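Ribonucleoside-diphosphate reductase (Pseudomonas aeruginosa, PDB 5IM3) probably reduces ribonucleoside diphosphates to the deoxyribonucleotides needed for DNA synthesis, as an allosteric enzyme that binds dATP. Local coordinates at residues 665-669 with 681-685; 350-356 with 605-611. All coordinates share one frame; numbering follows the deposited sequence.

Interaction 1 of 2, residues 665-669 with 681-685; sequences FQDAL and AIAFA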
loop_
_atom_site.group_PDB
_atom_site.type_symbol
_atom_site.label_atom_id
_atom_site.label_comp_id
_atom_site.label_asym_id
_atom_site.label_seq_id
_atom_site.Cartn_x
_atom_site.Cartn_y
_atom_site.Cartn_z
ATOM N N PHE A 665 -26.976 4.335 33.792
ATOM C CA PHE A 665 -26.144 3.279 34.363
ATOM C C PHE A 665 -24.723 3.772 34.601
ATOM O O PHE A 665 -24.160 3.586 35.686
ATOM C CB PHE A 665 -26.142 2.058 33.443
ATOM C CG PHE A 665 -25.402 0.878 34.007
ATOM C CD1 PHE A 665 -26.039 -0.016 34.852
ATOM C CD2 PHE A 665 -24.068 0.669 33.700
ATOM C CE1 PHE A 665 -25.361 -1.099 35.375
ATOM C CE2 PHE A 665 -23.383 -0.411 34.223
ATOM C CZ PHE A 665 -24.033 -1.297 35.059
ATOM N N GLN A 666 -24.120 4.401 33.590
ATOM C CA GLN A 666 -22.765 4.916 33.749
ATOM C C GLN A 666 -22.702 5.933 34.879
ATOM O O GLN A 666 -21.772 5.913 35.694
ATOM C CB GLN A 666 -22.285 5.529 32.432
ATOM C CG GLN A 666 -20.967 6.296 32.514
ATOM C CD GLN A 666 -19.765 5.395 32.724
ATOM O OE1 GLN A 666 -19.042 5.080 31.781
ATOM N NE2 GLN A 666 -19.545 4.979 33.965
ATOM N N ASP A 667 -23.693 6.824 34.956
ATOM C CA ASP A 667 -23.729 7.801 36.037
ATOM C C ASP A 667 -23.950 7.129 37.387
ATOM O O ASP A 667 -23.430 7.598 38.404
ATOM C CB ASP A 667 -24.818 8.837 35.766
ATOM C CG ASP A 667 -24.483 9.741 34.592
ATOM O OD1 ASP A 667 -23.427 9.529 33.958
ATOM O OD2 ASP A 667 -25.280 10.656 34.295
ATOM N N ALA A 668 -24.709 6.033 37.419
ATOM C CA ALA A 668 -24.866 5.292 38.665
ATOM C C ALA A 668 -23.544 4.676 39.107
ATOM O O ALA A 668 -23.268 4.585 40.307
ATOM C CB ALA A 668 -25.937 4.213 38.508
ATOM N N LEU A 669 -22.719 4.235 38.150
ATOM C CA LEU A 669 -21.387 3.741 38.488
ATOM C C LEU A 669 -20.540 4.841 39.116
ATOM O O LEU A 669 -19.840 4.606 40.108
ATOM C CB LEU A 669 -20.693 3.188 37.241
ATOM C CG LEU A 669 -21.229 1.898 36.621
ATOM C CD1 LEU A 669 -20.490 1.601 35.326
ATOM C CD2 LEU A 669 -21.105 0.726 37.577
ATOM N N ALA A 681 -18.285 -3.411 38.614
ATOM C CA ALA A 681 -19.339 -2.935 37.722
ATOM C C ALA A 681 -20.152 -4.097 37.168
ATOM O O ALA A 681 -21.381 -4.006 37.043
ATOM C CB ALA A 681 -18.737 -2.120 36.578
ATOM N N ILE A 682 -19.479 -5.191 36.816
ATOM C CA ILE A 682 -20.179 -6.386 36.358
ATOM C C ILE A 682 -21.112 -6.899 37.448
ATOM O O ILE A 682 -22.223 -7.366 37.169
ATOM C CB ILE A 682 -19.156 -7.452 35.924
ATOM C CG1 ILE A 682 -18.528 -7.044 34.587
ATOM C CG2 ILE A 682 -19.802 -8.828 35.831
ATOM C CD1 ILE A 682 -17.451 -7.988 34.089
ATOM N N ALA A 683 -20.675 -6.816 38.706
ATOM C CA ALA A 683 -21.515 -7.247 39.818
ATOM C C ALA A 683 -22.728 -6.338 39.976
ATOM O O ALA A 683 -23.853 -6.813 40.171
ATOM C CB ALA A 683 -20.695 -7.280 41.107
ATOM N N PHE A 684 -22.519 -5.020 39.904
ATOM C CA PHE A 684 -23.638 -4.091 40.024
ATOM C C PHE A 684 -24.627 -4.261 38.875
ATOM O O PHE A 684 -25.843 -4.151 39.071
ATOM C CB PHE A 684 -23.129 -2.652 40.082
ATOM C CG PHE A 684 -24.221 -1.627 40.014
ATOM C CD1 PHE A 684 -25.098 -1.459 41.075
ATOM C CD2 PHE A 684 -24.377 -0.835 38.889
ATOM C CE1 PHE A 684 -26.112 -0.519 41.013
ATOM C CE2 PHE A 684 -25.388 0.109 38.821
ATOM C CZ PHE A 684 -26.257 0.265 39.883
ATOM N N ALA A 685 -24.124 -4.521 37.664
ATOM C CA ALA A 685 -25.014 -4.728 36.523
ATOM C C ALA A 685 -25.870 -5.972 36.715
ATOM O O ALA A 685 -27.052 -5.988 36.351
ATOM C CB ALA A 685 -24.201 -4.844 35.234
#
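The ring of Phe684 is the main bump of this contact, and it drops into a three-sided corner on helix 665-672 whose adjoining sides are Ala668 CB, Leu669 CD2 and the ring of Phe665. Ala668 CB lies 4.2 Å from Phe684 CE2. Leu669 takes part with a single methyl branch, CD2, which lies 3.9 Å from Phe684 CD2; Leu669 CD2 also lies 3.8 Å from Ala681 CB. The two phenyl groups come from facing helices and pass alongside one another, heading in opposite senses, with their planes 31° apart and their centroids 5.5 Å apart, an inclined pairing in which Phe665 CE1 comes to 3.7 Å from Phe684 CE2.

Phe665 is itself a bump. With CG anti to the backbone N (chi1 -175°), its ring extends across the gap to the surface of the second helix, where small side chains accept it: Phe665 CZ reaches 3.6 Å from Ala685 CB, and the carbonyl O of Ala681 sits at the ring edge near its plane. Two phenylalanine side chains thus bridge helix segments whose axes are 11.3 Å apart and whose N-to-C directions differ by 124°, while the alanines keep the receiving surfaces low. Beyond the two segments, Arg866 makes a cation-pi contact with Phe665, and Tyr676, in the connection between the helices, brings its ring against the same residue.

No hydrogen bond crosses between the segments. All six touching residues are buried, and this helix-loop-helix contact in the barrel domain rests on apolar side-chain packing, with one backbone carbonyl at a ring edge.

Interaction 2 of 2, residues 350-356 with 605-611; sequences SFDYMSS and GSINLVN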
loop_
_atom_site.group_PDB
_atom_site.type_symbol
_atom_site.label_atom_id
_atom_site.label_comp_id
_atom_site.label_asym_id
_atom_site.label_seq_id
_atom_site.Cartn_x
_atom_site.Cartn_y
_atom_site.Cartn_z
ATOM N N SER A 350 -40.448 13.878 38.656
ATOM C CA SER A 350 -39.285 13.663 39.505
ATOM C C SER A 350 -38.114 13.037 38.763
ATOM O O SER A 350 -37.026 12.926 39.339
ATOM C CB SER A 350 -39.656 12.763 40.686
ATOM O OG SER A 350 -39.917 11.444 40.244
ATOM N N PHE A 351 -38.313 12.620 37.512
ATOM C CA PHE A 351 -37.303 11.948 36.702
ATOM C C PHE A 351 -36.979 10.548 37.213
ATOM O O PHE A 351 -35.963 9.969 36.816
ATOM C CB PHE A 351 -36.006 12.766 36.607
ATOM C CG PHE A 351 -36.185 14.159 36.050
ATOM C CD1 PHE A 351 -37.389 14.570 35.499
ATOM C CD2 PHE A 351 -35.128 15.056 36.073
ATOM C CE1 PHE A 351 -37.533 15.848 34.993
ATOM C CE2 PHE A 351 -35.270 16.334 35.568
ATOM C CZ PHE A 351 -36.470 16.729 35.027
ATOM N N ASP A 352 -37.813 9.984 38.092
ATOM C CA ASP A 352 -37.594 8.609 38.531
ATOM C C ASP A 352 -37.770 7.626 37.380
ATOM O O ASP A 352 -37.078 6.600 37.325
ATOM C CB ASP A 352 -38.554 8.262 39.668
ATOM C CG ASP A 352 -38.186 8.941 40.973
ATOM O OD1 ASP A 352 -37.205 9.715 40.993
ATOM O OD2 ASP A 352 -38.887 8.701 41.979
ATOM N N TYR A 353 -38.689 7.926 36.464
ATOM C CA TYR A 353 -38.956 7.122 35.282
ATOM C C TYR A 353 -39.405 8.079 34.191
ATOM O O TYR A 353 -39.935 9.155 34.478
ATOM C CB TYR A 353 -40.020 6.048 35.567
ATOM C CG TYR A 353 -40.764 5.534 34.351
ATOM C CD1 TYR A 353 -41.927 6.156 33.905
ATOM C CD2 TYR A 353 -40.318 4.415 33.660
ATOM C CE1 TYR A 353 -42.614 5.683 32.796
ATOM C CE2 TYR A 353 -40.997 3.936 32.554
ATOM C CZ TYR A 353 -42.145 4.573 32.128
ATOM O OH TYR A 353 -42.818 4.097 31.028
ATOM N N MET A 354 -39.169 7.702 32.938
ATOM C CA MET A 354 -39.559 8.547 31.817
ATOM C C MET A 354 -40.169 7.679 30.732
ATOM O O MET A 354 -39.544 6.720 30.273
ATOM C CB MET A 354 -38.363 9.333 31.269
ATOM C CG MET A 354 -38.749 10.441 30.299
ATOM S SD MET A 354 -39.945 11.610 30.985
ATOM C CE MET A 354 -39.037 12.266 32.385
ATOM N N SER A 355 -41.387 8.019 30.330
ATOM C CA SER A 355 -42.026 7.327 29.228
ATOM C C SER A 355 -41.227 7.537 27.948
ATOM O O SER A 355 -40.403 8.451 27.839
ATOM C CB SER A 355 -43.459 7.827 29.049
ATOM O OG SER A 355 -44.188 7.717 30.260
ATOM N N SER A 356 -41.478 6.671 26.972
ATOM C CA SER A 356 -40.790 6.766 25.698
ATOM C C SER A 356 -41.164 8.061 24.981
ATOM O O SER A 356 -42.163 8.715 25.291
ATOM C CB SER A 356 -41.139 5.569 24.817
ATOM O OG SER A 356 -42.529 5.543 24.552
ATOM N N GLY A 605 -40.465 2.264 28.165
ATOM C CA GLY A 605 -40.120 3.293 29.128
ATOM C C GLY A 605 -38.884 2.851 29.879
ATOM O O GLY A 605 -38.490 1.684 29.821
ATOM N N SER A 606 -38.268 3.792 30.595
ATOM C CA SER A 606 -36.971 3.521 31.205
ATOM C C SER A 606 -36.876 4.073 32.617
ATOM O O SER A 606 -37.241 5.224 32.876
ATOM C CB SER A 606 -35.840 4.096 30.349
ATOM O OG SER A 606 -35.640 3.297 29.196
ATOM N N ILE A 607 -36.359 3.239 33.520
ATOM C CA ILE A 607 -36.054 3.667 34.876
ATOM C C ILE A 607 -34.803 4.536 34.863
ATOM O O ILE A 607 -33.866 4.303 34.085
ATOM C CB ILE A 607 -35.856 2.445 35.790
ATOM C CG1 ILE A 607 -37.076 1.516 35.739
ATOM C CG2 ILE A 607 -35.568 2.893 37.217
ATOM C CD1 ILE A 607 -38.366 2.141 36.241
ATOM N N ASN A 608 -34.777 5.537 35.734
ATOM C CA ASN A 608 -33.618 6.407 35.912
ATOM C C ASN A 608 -32.849 5.910 37.132
ATOM O O ASN A 608 -33.198 6.226 38.272
ATOM C CB ASN A 608 -34.057 7.857 36.072
ATOM C CG ASN A 608 -32.906 8.789 36.380
ATOM O OD1 ASN A 608 -31.740 8.398 36.337
ATOM N ND2 ASN A 608 -33.230 10.038 36.687
ATOM N N LEU A 609 -31.799 5.121 36.886
ATOM C CA LEU A 609 -31.035 4.536 37.983
ATOM C C LEU A 609 -30.417 5.601 38.881
ATOM O O LEU A 609 -30.311 5.396 40.096
ATOM C CB LEU A 609 -29.945 3.616 37.428
ATOM C CG LEU A 609 -30.429 2.271 36.884
ATOM C CD1 LEU A 609 -29.301 1.533 36.169
ATOM C CD2 LEU A 609 -30.997 1.420 38.014
ATOM N N VAL A 610 -30.010 6.737 38.313
ATOM C CA VAL A 610 -29.371 7.779 39.112
ATOM C C VAL A 610 -30.269 8.191 40.270
ATOM O O VAL A 610 -29.802 8.379 41.399
ATOM C CB VAL A 610 -29.005 8.982 38.226
ATOM C CG1 VAL A 610 -28.623 10.198 39.084
ATOM C CG2 VAL A 610 -27.867 8.607 37.288
ATOM N N ASN A 611 -31.567 8.343 40.012
ATOM C CA ASN A 611 -32.499 8.734 41.063
ATOM C C ASN A 611 -32.761 7.621 42.065
ATOM O O ASN A 611 -33.582 7.814 42.972
ATOM C CB ASN A 611 -33.820 9.196 40.448
ATOM C CG ASN A 611 -33.792 10.655 40.033
ATOM O OD1 ASN A 611 -32.726 11.233 39.821
ATOM N ND2 ASN A 611 -34.969 11.260 39.925
#
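The phenol ring of Tyr353 lies obliquely along the backbone of Gly605 and Ser606, with CD2 3.3 Å from Ser606 O and CE2 3.4 Å from Ser606 N. It sits on the antiparallel strands 353-355 and 605-608, part of the sheet of the alpha-beta barrel characteristic of ribonucleotide reductases. Because Gly605 has no side chain, the Tyr353 hydroxyl can settle 3.4 Å from Gly605 CA. On the same sheet face Ile607 CD1 approaches the ring, and helix 620-640 packs against it through Ala630, Met633 and Leu634.

Met354 and Ser606 form the hydrogen-bonded pair, joined by both N-H...O bonds; Tyr353-Ile607 and Ser355-Gly605 are non-hydrogen-bonded pairs.

Ahead of strand 353-355, where strand 605-608 finishes, side-chain amides add to the backbone bonds. Phe351, at positive phi, closes helix 337-349 in a Schellman motif, and its carbonyl is turned to Asn608. CG of Asn608 is anti to the backbone N (chi1 175°), which carries the amide to that carbonyl; Phe351 O lies in the amide plane, 2.7 Å from Asn608 ND2. The backbone N of Asn608 also bonds to Asp352 O, so this one residue grips two successive carbonyls. Asp352 and Asn611 meet with carboxylate and amide planes 87° apart, and Asn611 ND2 donates to Asp352 OD1 at 2.9 Å, nearly along the C-O axis of the acceptor.

In the fold
Along the chain the contacts come in series: interaction 2 closes with residues 605-611 before interaction 1 opens at residue 665. Strand 659-663 links them in space: it runs parallel to strand 600-608, with backbone bonds to Gly605, Ile607 and Leu609, and leads almost directly into helix 665-672. Although their centres are about 16 Å apart, the two contacts touch where strand 600-608 has ended: Val610 CG2 packs 3.4 Å from Asp667 CB, and Leu609 CD1 lies 3.8 Å from Phe665 CD1. Interaction 2 thus joins the all-alpha domain region to the barrel sheet, and interaction 1 continues the packing into helices 665-672 and 679-707 of the barrel domain. Neither lies at a dATP site.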